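Side-chain contacts in alkylhalidase CmlS (PDB 3I3L), which is a flavin-dependent halogenase of chloramphenicol biosynthesis that holds its FAD through a covalent bond to an aspartate: residues A38-H43 / L135-S140; W105-A110 / S433-I438; S177-D182 / R344-G349; S271-A274 / K278-D281; T537-L542 / E549-I554. One frame throughout, in Å; residues are numbered along the deposited sequence.

All five contacts rest mainly on apolar packing, without hydrogen bonds between their segments, but they differ with their place in the fold. Contacts 1 and 3 belong to the Rossmann-like sheet and its helices, and they touch each other, because Ala38 and Leu42 of contact 1 pack on Ile181 of contact 3. Contact 2 lies closer to the centre of the chain, buried and rich in aromatic rings, where helix 430-439 crosses strand 105-108 of the second sheet. Contacts 4 and 5 each join consecutive helices, contact 4 by a methionine on a leucine, contact 5 by a leucine on a serine. Contact 4 is partly exposed and far from contacts 1 and 3; contact 5 is buried in the C-terminal domain.

Contact 1: residues A38-H43 / L135-S140; sequences AGLTLH and LDEARS
Leu40 carries this contact from the helix that follows the Rossmann-type glycine-rich turn, and it meets helix 127-140 at Glu137 and Ala138. One methyl, CD2, does the touching: it lies 3.8 Å from Ala138 CA and 4.2 Å from Ala138 CB, while Glu137 CG approaches the same CD2 to 4.1 Å. CG stands opposite the carbonyl carbon (chi1 -65°); CD1 extends the chain, while CD2 turns aside to Ala138. Small residues suit the rest of the interface. Ala138 puts only a methyl here, so the leucine can rest against the backbone, and Gly39 has no side chain; a CB modelled on it would fall 4.9 Å from Ala138 CB. The CA atoms of Leu40 and Ala138 are just 5.9 Å apart. Glu137 lends the packing its aliphatic CG, and its carboxylate turns elsewhere to form a salt bridge with Arg141. Both helices also rest on strand 48-52, Leu42 through Val49 and Leu135 through Ile51, two residues whose side chains leave the strand on the same side. Close helix packing of this kind over one face of a largely parallel sheet is typical of the Rossmann-like fold that binds FAD.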
# COMPACT_ATOMS: atom_id res chain seq x y z
N ALA A 38 5.95 -14.52 -3.38
CA ALA A 38 4.93 -15.61 -3.44
C ALA A 38 5.62 -17.02 -3.38
O ALA A 38 5.20 -17.89 -2.64
CB ALA A 38 4.14 -15.52 -4.66
N GLY A 39 6.70 -17.19 -4.14
CA GLY A 39 7.39 -18.48 -4.21
C GLY A 39 8.09 -18.83 -2.90
O GLY A 39 7.90 -19.93 -2.39
N LEU A 40 8.82 -17.88 -2.33
CA LEU A 40 9.41 -18.05 -0.99
C LEU A 40 8.36 -18.40 0.05
O LEU A 40 8.59 -19.27 0.91
CB LEU A 40 10.13 -16.77 -0.54
CG LEU A 40 11.36 -16.37 -1.34
CD1 LEU A 40 11.75 -14.94 -1.01
CD2 LEU A 40 12.54 -17.36 -1.09
N THR A 41 7.20 -17.75 0.02
CA THR A 41 6.19 -18.05 1.05
C THR A 41 5.56 -19.43 0.83
O THR A 41 5.38 -20.16 1.78
CB THR A 41 5.11 -16.93 1.12
OG1 THR A 41 5.77 -15.70 1.35
CG2 THR A 41 4.11 -17.17 2.25
N LEU A 42 5.22 -19.76 -0.43
CA LEU A 42 4.65 -21.06 -0.79
C LEU A 42 5.64 -22.23 -0.47
O LEU A 42 5.23 -23.26 -0.03
CB LEU A 42 4.32 -21.12 -2.28
CG LEU A 42 2.97 -20.62 -2.74
CD1 LEU A 42 2.98 -20.32 -4.27
CD2 LEU A 42 1.81 -21.57 -2.31
N HIS A 43 6.93 -22.01 -0.68
CA HIS A 43 7.96 -23.00 -0.32
C HIS A 43 8.03 -23.22 1.20
O HIS A 43 7.99 -24.36 1.66
CB HIS A 43 9.31 -22.55 -0.85
CG HIS A 43 10.45 -23.30 -0.25
ND1 HIS A 43 10.96 -24.47 -0.82
CD2 HIS A 43 11.22 -23.03 0.83
CE1 HIS A 43 11.96 -24.90 -0.08
NE2 HIS A 43 12.14 -24.05 0.93
N LEU A 135 15.14 -13.25 -6.13
CA LEU A 135 14.98 -14.37 -7.02
C LEU A 135 16.08 -15.44 -6.78
O LEU A 135 15.80 -16.63 -6.81
CB LEU A 135 14.95 -13.90 -8.49
CG LEU A 135 14.38 -14.96 -9.46
CD1 LEU A 135 12.95 -15.44 -8.98
CD2 LEU A 135 14.33 -14.43 -10.88
N ASP A 136 17.32 -14.99 -6.58
CA ASP A 136 18.45 -15.85 -6.25
C ASP A 136 18.24 -16.50 -4.90
O ASP A 136 18.56 -17.64 -4.71
CB ASP A 136 19.74 -15.02 -6.24
CG ASP A 136 20.19 -14.65 -7.63
OD1 ASP A 136 19.57 -15.10 -8.60
OD2 ASP A 136 21.17 -13.88 -7.76
N GLU A 137 17.69 -15.76 -3.95
CA GLU A 137 17.29 -16.42 -2.72
C GLU A 137 16.33 -17.59 -2.99
O GLU A 137 16.54 -18.69 -2.47
CB GLU A 137 16.75 -15.43 -1.69
CG GLU A 137 16.39 -16.10 -0.42
CD GLU A 137 17.59 -16.72 0.27
OE1 GLU A 137 18.68 -16.12 0.15
OE2 GLU A 137 17.41 -17.78 0.94
N ALA A 138 15.32 -17.37 -3.85
CA ALA A 138 14.35 -18.43 -4.20
C ALA A 138 15.06 -19.68 -4.75
O ALA A 138 14.80 -20.82 -4.28
CB ALA A 138 13.28 -17.96 -5.19
N ARG A 139 15.99 -19.46 -5.70
CA ARG A 139 16.83 -20.52 -6.26
C ARG A 139 17.53 -21.33 -5.17
O ARG A 139 17.44 -22.54 -5.17
CB ARG A 139 17.90 -19.93 -7.20
CG ARG A 139 17.44 -19.74 -8.65
CD ARG A 139 18.61 -19.31 -9.53
NE ARG A 139 18.18 -18.56 -10.70
CZ ARG A 139 17.92 -19.12 -11.87
NH1 ARG A 139 18.06 -20.43 -12.02
NH2 ARG A 139 17.50 -18.38 -12.89
N SER A 140 18.22 -20.65 -4.27
CA SER A 140 18.97 -21.25 -3.18
C SER A 140 18.13 -22.10 -2.29
O SER A 140 18.67 -22.88 -1.51
CB SER A 140 19.58 -20.17 -2.29
OG SER A 140 20.65 -19.58 -2.99

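Contact 2: residues W105-A110 / S433-I438; sequences WTFSFA and STMIAI
Trp105 and Phe107, alternate residues of strand 105-108, which pairs antiparallel with strand 89-97 in the second sheet, pack against Met435 and Ile436 of helix 430-439. The axes of strand 105-108 and helix 433-438 run nearly perpendicular, 101° between their directions and 7.4 Å apart. Ile436 comes over one face of the indole: its CG1 makes a CH-pi contact 3.9 Å from the centroid of the five-membered ring of Trp105, 20° off the normal. The branched isoleucine suits this place, since its CG2 also reaches Trp105 CD1. Met435 approaches the other end of the indole obliquely, and its methyl CE comes tightly to 3.4 Å from Trp105 CH2. The last torsion (chi3 17°, nearly eclipsed) folds CE back to the indole. SD, placed by the earlier torsions, lies 4.8 Å from the centroid of the Phe107 ring, an oblique Met-aromatic contact. A flexible, polarisable thioether can thus serve two rings at once. Trp105 NE1 is buried here with no hydrogen-bonding partner in the model, so the indole is held by packing, which includes a stack with Phe96. An alanine in place of Trp105 would probably leave Ile436 CG1 and Met435 CE without the indole they pack on and open a gap between strand and helix. Beyond the segments, Phe373 and Phe377 of helix 352-382 also pack on Met435, and a backbone hydrogen bond joins Thr106 to Gly439. One Met-aromatic contact and one CH-pi contact thus sit in the kind of apolar core formed where a helix is laid across a beta-sheet.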
# COMPACT_ATOMS: atom_id res chain seq x y z
N TRP A 105 5.68 19.01 4.89
CA TRP A 105 5.34 18.00 5.90
C TRP A 105 6.03 16.65 5.71
O TRP A 105 6.39 16.29 4.59
CB TRP A 105 3.82 17.85 6.09
CG TRP A 105 3.13 17.12 5.00
CD1 TRP A 105 2.59 17.65 3.83
CD2 TRP A 105 2.87 15.72 4.98
NE1 TRP A 105 2.00 16.62 3.10
CE2 TRP A 105 2.16 15.43 3.78
CE3 TRP A 105 3.16 14.66 5.89
CZ2 TRP A 105 1.77 14.13 3.44
CZ3 TRP A 105 2.70 13.35 5.57
CH2 TRP A 105 2.04 13.11 4.35
N THR A 106 6.28 15.93 6.82
CA THR A 106 6.98 14.67 6.75
C THR A 106 6.21 13.55 7.44
O THR A 106 5.74 13.74 8.58
CB THR A 106 8.37 14.82 7.40
OG1 THR A 106 9.17 15.69 6.59
CG2 THR A 106 9.09 13.44 7.58
N PHE A 107 6.10 12.40 6.77
CA PHE A 107 5.50 11.19 7.36
C PHE A 107 6.55 10.24 7.92
O PHE A 107 7.20 9.52 7.16
CB PHE A 107 4.61 10.46 6.34
CG PHE A 107 3.89 9.24 6.91
CD1 PHE A 107 3.04 9.36 8.04
CD2 PHE A 107 4.06 7.97 6.37
CE1 PHE A 107 2.38 8.23 8.58
CE2 PHE A 107 3.37 6.83 6.91
CZ PHE A 107 2.54 6.98 7.99
N SER A 108 6.72 10.26 9.24
CA SER A 108 7.78 9.51 9.91
C SER A 108 7.45 8.05 9.93
O SER A 108 6.29 7.68 10.07
CB SER A 108 7.96 9.95 11.38
OG SER A 108 8.95 9.14 12.00
N PHE A 109 8.47 7.21 9.76
CA PHE A 109 8.27 5.74 9.87
C PHE A 109 8.44 5.22 11.33
O PHE A 109 8.27 4.01 11.61
CB PHE A 109 9.15 4.96 8.87
CG PHE A 109 8.72 5.13 7.43
CD1 PHE A 109 7.45 5.49 7.12
CD2 PHE A 109 9.61 4.97 6.43
CE1 PHE A 109 7.08 5.68 5.81
CE2 PHE A 109 9.23 5.15 5.10
CZ PHE A 109 7.97 5.53 4.80
N ALA A 110 8.75 6.15 12.25
CA ALA A 110 8.81 5.90 13.71
C ALA A 110 7.73 4.93 14.15
O ALA A 110 6.52 5.14 13.81
CB ALA A 110 8.62 7.18 14.46
N SER A 433 -5.99 15.20 6.39
CA SER A 433 -5.82 16.48 7.04
C SER A 433 -5.03 16.28 8.34
O SER A 433 -4.18 17.09 8.73
CB SER A 433 -7.20 17.06 7.31
OG SER A 433 -7.10 18.45 7.29
N THR A 434 -5.28 15.14 8.97
CA THR A 434 -4.66 14.79 10.19
C THR A 434 -3.18 14.56 9.99
O THR A 434 -2.37 15.20 10.67
CB THR A 434 -5.36 13.59 10.84
OG1 THR A 434 -6.67 14.00 11.27
CG2 THR A 434 -4.59 13.12 12.06
N MET A 435 -2.84 13.67 9.05
CA MET A 435 -1.48 13.33 8.73
C MET A 435 -0.65 14.58 8.45
O MET A 435 0.41 14.70 8.99
CB MET A 435 -1.40 12.38 7.54
CG MET A 435 -1.65 10.90 7.89
SD MET A 435 -1.16 9.72 6.54
CE MET A 435 -0.15 10.78 5.57
N ILE A 436 -1.18 15.49 7.64
CA ILE A 436 -0.47 16.67 7.20
C ILE A 436 -0.16 17.56 8.38
O ILE A 436 0.97 18.03 8.51
CB ILE A 436 -1.23 17.47 6.09
CG1 ILE A 436 -1.30 16.66 4.77
CG2 ILE A 436 -0.60 18.87 5.84
CD1 ILE A 436 -2.12 17.37 3.61
N ALA A 437 -1.16 17.80 9.22
CA ALA A 437 -0.99 18.59 10.46
C ALA A 437 0.06 18.00 11.38
O ALA A 437 0.97 18.70 11.82
CB ALA A 437 -2.32 18.71 11.22
N ILE A 438 -0.05 16.71 11.69
CA ILE A 438 0.96 16.07 12.53
C ILE A 438 2.36 16.23 11.90
O ILE A 438 3.33 16.56 12.61
CB ILE A 438 0.62 14.60 12.72
CG1 ILE A 438 -0.68 14.45 13.51
CG2 ILE A 438 1.73 13.86 13.43
CD1 ILE A 438 -1.00 12.98 13.77

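Contact 3: residues S177-D182 / R344-G349; sequences SDFVID and RITRHG
Phe179 turns CG opposite its carbonyl carbon (chi1 -69°) and stands its ring across the chain (chi2 -93°), which sends the ring out from the central sheet to Ile345 and Thr346 on the last turn of helix 327-347. This is strand-to-helix packing in the Rossmann-like FAD-binding fold, where strand 179-182 lies between strands 25-29 and 310-312. Ile345 meets the ring at its edge, near the ring plane, with CG2 placed 4.0 Å from Phe179 CZ. That branch is the one opposite the backbone N of Ile345, and the same side chain also packs on Phe311 of strand 310-312 and Val355 of helix 352-382. Thr346 runs past the phenyl in the opposite direction, its OG1 3.9 Å from Phe179 CE2. A threonine fits this border position because the hydroxyl can rest near an aromatic ring while bonding elsewhere, to Ile342 O of its own helix and to Ser24 OG. A long flat residue suits the strand, for it can bridge the gap to a helix whose backbone stays well away. At the start of the strand, Ser177 OG donates to Phe179 O at 2.8 Å, approaching from above the carbonyl plane, 50° out of it.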
# COMPACT_ATOMS: atom_id res chain seq x y z
N SER A 177 -0.25 -27.48 -13.69
CA SER A 177 -0.10 -27.29 -12.25
C SER A 177 -1.46 -27.22 -11.58
O SER A 177 -2.50 -27.13 -12.27
CB SER A 177 0.76 -26.03 -11.99
OG SER A 177 0.04 -24.84 -12.41
N ASP A 178 -1.49 -27.35 -10.25
CA ASP A 178 -2.70 -27.25 -9.49
C ASP A 178 -3.21 -25.78 -9.39
O ASP A 178 -4.44 -25.53 -9.45
CB ASP A 178 -2.48 -27.76 -8.08
CG ASP A 178 -2.08 -29.24 -8.06
OD1 ASP A 178 -2.80 -29.99 -8.73
OD2 ASP A 178 -1.09 -29.59 -7.37
N PHE A 179 -2.26 -24.86 -9.18
CA PHE A 179 -2.60 -23.43 -9.10
C PHE A 179 -1.66 -22.62 -9.94
O PHE A 179 -0.53 -23.11 -10.30
CB PHE A 179 -2.61 -22.90 -7.67
CG PHE A 179 -3.71 -23.44 -6.85
CD1 PHE A 179 -4.91 -22.77 -6.75
CD2 PHE A 179 -3.54 -24.60 -6.11
CE1 PHE A 179 -5.96 -23.26 -5.97
CE2 PHE A 179 -4.61 -25.13 -5.31
CZ PHE A 179 -5.79 -24.45 -5.22
N VAL A 180 -2.12 -21.42 -10.32
CA VAL A 180 -1.26 -20.45 -10.93
C VAL A 180 -1.36 -19.11 -10.22
O VAL A 180 -2.44 -18.71 -9.81
CB VAL A 180 -1.55 -20.28 -12.45
CG1 VAL A 180 -2.99 -19.84 -12.73
CG2 VAL A 180 -0.52 -19.29 -13.07
N ILE A 181 -0.22 -18.44 -10.03
CA ILE A 181 -0.23 -17.07 -9.56
C ILE A 181 0.24 -16.19 -10.72
O ILE A 181 1.37 -16.37 -11.22
CB ILE A 181 0.70 -16.83 -8.35
CG1 ILE A 181 0.10 -17.43 -7.07
CG2 ILE A 181 0.99 -15.29 -8.17
CD1 ILE A 181 1.08 -17.47 -5.96
N ASP A 182 -0.58 -15.22 -11.12
CA ASP A 182 -0.06 -14.20 -12.07
C ASP A 182 0.61 -13.07 -11.28
O ASP A 182 -0.05 -12.29 -10.60
CB ASP A 182 -1.15 -13.64 -12.96
CG ASP A 182 -0.62 -12.71 -14.06
OD1 ASP A 182 0.61 -12.39 -14.07
OD2 ASP A 182 -1.46 -12.26 -14.90
N ARG A 344 -4.23 -22.87 2.37
CA ARG A 344 -5.47 -23.19 3.06
C ARG A 344 -6.42 -23.97 2.20
O ARG A 344 -7.10 -24.87 2.69
CB ARG A 344 -6.14 -21.89 3.53
CG ARG A 344 -7.34 -22.07 4.38
CD ARG A 344 -6.99 -22.37 5.81
NE ARG A 344 -8.18 -22.77 6.57
CZ ARG A 344 -8.18 -23.18 7.85
NH1 ARG A 344 -7.07 -23.18 8.56
NH2 ARG A 344 -9.32 -23.57 8.41
N ILE A 345 -6.54 -23.63 0.93
CA ILE A 345 -7.48 -24.33 0.08
C ILE A 345 -6.99 -25.76 -0.17
O ILE A 345 -7.77 -26.67 -0.31
CB ILE A 345 -7.68 -23.61 -1.29
CG1 ILE A 345 -8.37 -22.24 -1.10
CG2 ILE A 345 -8.48 -24.52 -2.29
CD1 ILE A 345 -8.21 -21.30 -2.33
N THR A 346 -5.68 -25.92 -0.27
CA THR A 346 -5.07 -27.21 -0.54
C THR A 346 -5.39 -28.21 0.61
O THR A 346 -5.66 -29.37 0.32
CB THR A 346 -3.55 -27.07 -0.70
OG1 THR A 346 -3.27 -26.25 -1.85
CG2 THR A 346 -2.92 -28.49 -0.90
N ARG A 347 -5.36 -27.74 1.86
CA ARG A 347 -5.55 -28.56 3.05
C ARG A 347 -7.02 -28.62 3.46
O ARG A 347 -7.41 -29.55 4.18
CB ARG A 347 -4.68 -28.04 4.22
CG ARG A 347 -3.14 -28.07 3.92
CD ARG A 347 -2.28 -27.64 5.15
NE ARG A 347 -2.35 -26.20 5.41
CZ ARG A 347 -3.05 -25.63 6.38
NH1 ARG A 347 -3.71 -26.37 7.25
NH2 ARG A 347 -3.09 -24.28 6.49
N HIS A 348 -7.84 -27.65 2.99
CA HIS A 348 -9.27 -27.63 3.33
C HIS A 348 -10.08 -27.18 2.12
O HIS A 348 -10.44 -25.97 1.98
CB HIS A 348 -9.56 -26.63 4.46
CG HIS A 348 -8.70 -26.81 5.67
ND1 HIS A 348 -9.06 -27.63 6.72
CD2 HIS A 348 -7.51 -26.26 6.01
CE1 HIS A 348 -8.12 -27.58 7.65
NE2 HIS A 348 -7.16 -26.77 7.24
N GLY A 349 -10.37 -28.12 1.23
CA GLY A 349 -10.89 -27.80 -0.09
C GLY A 349 -12.34 -27.35 -0.03
O GLY A 349 -12.84 -26.74 -0.98

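Contact 4: residues S271-A274 / K278-D281; sequences STLA and KAMD
Met280 reaches from helix 277-283 back over the end of helix 265-273, where Leu273 and Ala274 receive it. Its CB is directed toward residues 271-274, and CG then settles on the backbone, 3.6 Å from Leu273 O and 3.8 Å from Ala274 CA. The next atom, SD, keeps to the same ground, since it too lies 3.8 Å from Ala274 CA. Two successive bends (chi2 -72° and chi3 73°) curl the chain so that the terminal CE arrives at the leucine, 3.6 Å from Leu273 CG and 4.0 Å from Leu273 CD2. The two side chains meet at a slant. Methionine suits the place because an unbranched, pliable chain can lie over the backbone of Leu273 and Ala274 and still end in a methyl on an aliphatic partner. Leu273 is set for this by a first torsion that carries CG away from its own backbone N (chi1 -174°); its CD1 meets the small Ala279 at its CB, 4.4 Å away, and the residue packs further on Val248 and Leu250 of strand 245-253. Ala274, exposed and small, gives the sulfur close access to its CA. A serine in place of Met280 would probably leave Leu273 CG without its methyl partner and uncover the Ala274 backbone where the thioether now lies. The arrangement is that of two short consecutive helices joined by a short loop, with Leu273 packed between helix 277-283 and strand 245-253, away from the FAD-binding residues.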
# COMPACT_ATOMS: atom_id res chain seq x y z
N SER A 271 12.48 20.74 -19.71
CA SER A 271 11.64 21.97 -19.64
C SER A 271 10.52 21.82 -18.60
O SER A 271 10.13 22.78 -17.94
CB SER A 271 11.04 22.37 -21.00
OG SER A 271 10.30 21.33 -21.60
N THR A 272 10.02 20.62 -18.42
CA THR A 272 9.04 20.40 -17.38
C THR A 272 9.69 20.48 -16.00
O THR A 272 9.19 21.19 -15.11
CB THR A 272 8.29 19.08 -17.58
OG1 THR A 272 7.75 19.05 -18.90
CG2 THR A 272 7.10 18.98 -16.61
N LEU A 273 10.82 19.79 -15.82
CA LEU A 273 11.43 19.76 -14.49
C LEU A 273 11.81 21.17 -14.04
O LEU A 273 11.82 21.48 -12.85
CB LEU A 273 12.65 18.85 -14.47
CG LEU A 273 13.36 18.56 -13.15
CD1 LEU A 273 12.38 18.07 -12.08
CD2 LEU A 273 14.46 17.50 -13.41
N ALA A 274 12.13 22.04 -15.00
CA ALA A 274 12.54 23.42 -14.72
C ALA A 274 11.35 24.24 -14.20
O ALA A 274 11.52 25.29 -13.61
CB ALA A 274 13.11 24.01 -16.00
N LYS A 278 11.12 24.41 -6.23
CA LYS A 278 11.72 23.75 -5.06
C LYS A 278 12.60 22.56 -5.51
O LYS A 278 13.67 22.29 -4.92
CB LYS A 278 10.66 23.32 -4.04
CG LYS A 278 9.93 24.52 -3.24
CD LYS A 278 8.34 24.23 -3.02
CE LYS A 278 7.40 24.59 -4.26
NZ LYS A 278 8.11 24.65 -5.74
N ALA A 279 12.20 21.86 -6.58
CA ALA A 279 13.02 20.75 -7.10
C ALA A 279 14.34 21.21 -7.72
O ALA A 279 15.36 20.65 -7.47
CB ALA A 279 12.23 19.86 -8.09
N MET A 280 14.29 22.24 -8.56
CA MET A 280 15.51 22.81 -9.12
C MET A 280 16.35 23.37 -7.99
O MET A 280 17.55 23.21 -7.97
CB MET A 280 15.20 23.88 -10.16
CG MET A 280 14.48 23.34 -11.41
SD MET A 280 15.46 22.37 -12.52
CE MET A 280 15.62 20.92 -11.62
N ASP A 281 15.68 23.99 -7.01
CA ASP A 281 16.32 24.40 -5.78
C ASP A 281 17.23 23.25 -5.28
O ASP A 281 18.46 23.42 -5.23
CB ASP A 281 15.25 24.73 -4.77
CG ASP A 281 15.77 25.41 -3.53
OD1 ASP A 281 17.02 25.43 -3.29
OD2 ASP A 281 14.88 25.91 -2.78

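Contact 5: residues T537-L542 / E549-I554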
# COMPACT_ATOMS: atom_id res chain seq x y z
N THR A 537 -17.98 2.65 30.65
CA THR A 537 -18.41 1.31 30.89
C THR A 537 -17.78 0.35 29.89
O THR A 537 -17.37 -0.77 30.23
CB THR A 537 -19.96 1.15 30.80
OG1 THR A 537 -20.61 1.95 31.82
CG2 THR A 537 -20.32 -0.35 30.98
N LEU A 538 -17.74 0.75 28.64
CA LEU A 538 -17.17 -0.12 27.61
C LEU A 538 -15.68 -0.48 27.92
O LEU A 538 -15.28 -1.64 27.90
CB LEU A 538 -17.30 0.55 26.24
CG LEU A 538 -16.85 -0.28 25.03
CD1 LEU A 538 -17.29 -1.73 25.08
CD2 LEU A 538 -17.35 0.40 23.79
N VAL A 539 -14.89 0.52 28.24
CA VAL A 539 -13.47 0.29 28.61
C VAL A 539 -13.36 -0.70 29.75
O VAL A 539 -12.57 -1.66 29.69
CB VAL A 539 -12.76 1.60 28.95
CG1 VAL A 539 -11.33 1.36 29.58
CG2 VAL A 539 -12.71 2.44 27.73
N LYS A 540 -14.19 -0.52 30.76
CA LYS A 540 -14.15 -1.40 31.92
C LYS A 540 -14.51 -2.84 31.59
O LYS A 540 -13.84 -3.77 32.03
CB LYS A 540 -15.02 -0.83 33.07
CG LYS A 540 -15.60 -1.93 34.02
CD LYS A 540 -15.64 -1.49 35.51
CE LYS A 540 -16.64 -2.40 36.33
NZ LYS A 540 -18.05 -2.47 35.75
N ARG A 541 -15.58 -3.02 30.84
CA ARG A 541 -16.01 -4.33 30.43
C ARG A 541 -14.94 -5.03 29.57
O ARG A 541 -14.74 -6.24 29.67
CB ARG A 541 -17.29 -4.21 29.61
CG ARG A 541 -18.51 -3.83 30.41
CD ARG A 541 -19.02 -4.97 31.27
NE ARG A 541 -19.41 -6.18 30.52
CZ ARG A 541 -20.65 -6.44 30.06
NH1 ARG A 541 -21.63 -5.57 30.18
NH2 ARG A 541 -20.90 -7.55 29.42
N LEU A 542 -14.28 -4.27 28.70
CA LEU A 542 -13.21 -4.84 27.89
C LEU A 542 -12.05 -5.28 28.79
O LEU A 542 -11.59 -6.41 28.70
CB LEU A 542 -12.74 -3.86 26.80
CG LEU A 542 -13.70 -3.63 25.61
CD1 LEU A 542 -13.36 -2.40 24.79
CD2 LEU A 542 -13.71 -4.84 24.74
N GLU A 549 -5.44 -3.50 27.14
CA GLU A 549 -4.44 -2.81 26.32
C GLU A 549 -4.87 -2.54 24.88
O GLU A 549 -4.32 -1.65 24.25
CB GLU A 549 -3.10 -3.55 26.32
CG GLU A 549 -3.12 -4.85 27.15
CD GLU A 549 -4.41 -5.67 26.90
OE1 GLU A 549 -5.05 -5.55 25.80
OE2 GLU A 549 -4.80 -6.45 27.82
N LEU A 550 -5.84 -3.29 24.36
CA LEU A 550 -6.42 -2.95 23.04
C LEU A 550 -7.66 -2.01 23.07
O LEU A 550 -7.95 -1.32 22.09
CB LEU A 550 -6.80 -4.22 22.26
CG LEU A 550 -5.89 -5.45 22.04
CD1 LEU A 550 -4.41 -5.10 21.92
CD2 LEU A 550 -6.18 -6.58 23.08
N SER A 551 -8.37 -1.97 24.19
CA SER A 551 -9.65 -1.29 24.28
C SER A 551 -9.79 0.02 23.51
O SER A 551 -10.81 0.22 22.82
CB SER A 551 -10.07 -1.17 25.74
OG SER A 551 -9.26 -0.25 26.43
N THR A 552 -8.79 0.90 23.54
CA THR A 552 -8.91 2.13 22.79
C THR A 552 -8.97 1.89 21.27
O THR A 552 -9.69 2.58 20.51
CB THR A 552 -7.79 3.09 23.11
OG1 THR A 552 -7.87 3.44 24.50
CG2 THR A 552 -7.88 4.33 22.28
N GLN A 553 -8.19 0.91 20.82
CA GLN A 553 -8.10 0.59 19.40
C GLN A 553 -9.40 -0.10 18.99
O GLN A 553 -9.96 0.18 17.95
CB GLN A 553 -6.89 -0.33 19.13
CG GLN A 553 -5.51 0.31 19.32
CD GLN A 553 -5.13 0.50 20.81
OE1 GLN A 553 -5.93 0.27 21.75
NE2 GLN A 553 -3.89 0.93 21.03
N ILE A 554 -9.89 -0.97 19.86
CA ILE A 554 -11.10 -1.71 19.61
C ILE A 554 -12.30 -0.77 19.41
O ILE A 554 -13.02 -0.89 18.43
CB ILE A 554 -11.34 -2.78 20.70
CG1 ILE A 554 -10.32 -3.91 20.56
CG2 ILE A 554 -12.74 -3.36 20.61
CD1 ILE A 554 -10.40 -4.97 21.61
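No ring or other flat side chain enters this contact, so neither faces nor edges decide how Val539 and Leu542 meet Ser551 and Ile554; the work is done by methyls, a methylene and a hydroxyl. Leu542 carries most of the contact. Its CD1 lies 3.6 Å from Ser551 CB and 3.9 Å from Ser551 CA, while its own CB stands 3.9 Å from Ser551 CB, so the leucine lies along the serine rather than meeting it at one point. The same CD1 reaches Ile554 CG2 at 4.3 Å, three residues and nearly one helical turn further on. Leu542 gets there with CG opposite its carbonyl carbon (chi1 -73°) and the rest of the chain extended. Serine suits the near point because it is small: the CA atoms of Val539 and Ser551 come to 6.0 Å. Val539 adds CG1, 4.1 Å from Ser551 OG. That hydroxyl, although buried, is not left wanting, since it is hydrogen-bonded to Gln548 O just before the helix, which satisfies it while CB meets the leucine. Each helix has further partners: Leu538 packs on helix 519-531, and Ile554 touches Tyr515. The contact thus joins helices 535-543 and 551-560 of the C-terminal domain. With helix 519-531 before them and two short strands, 564-568 and 573-574, after them, they follow an order that resembles the winged-helix fold.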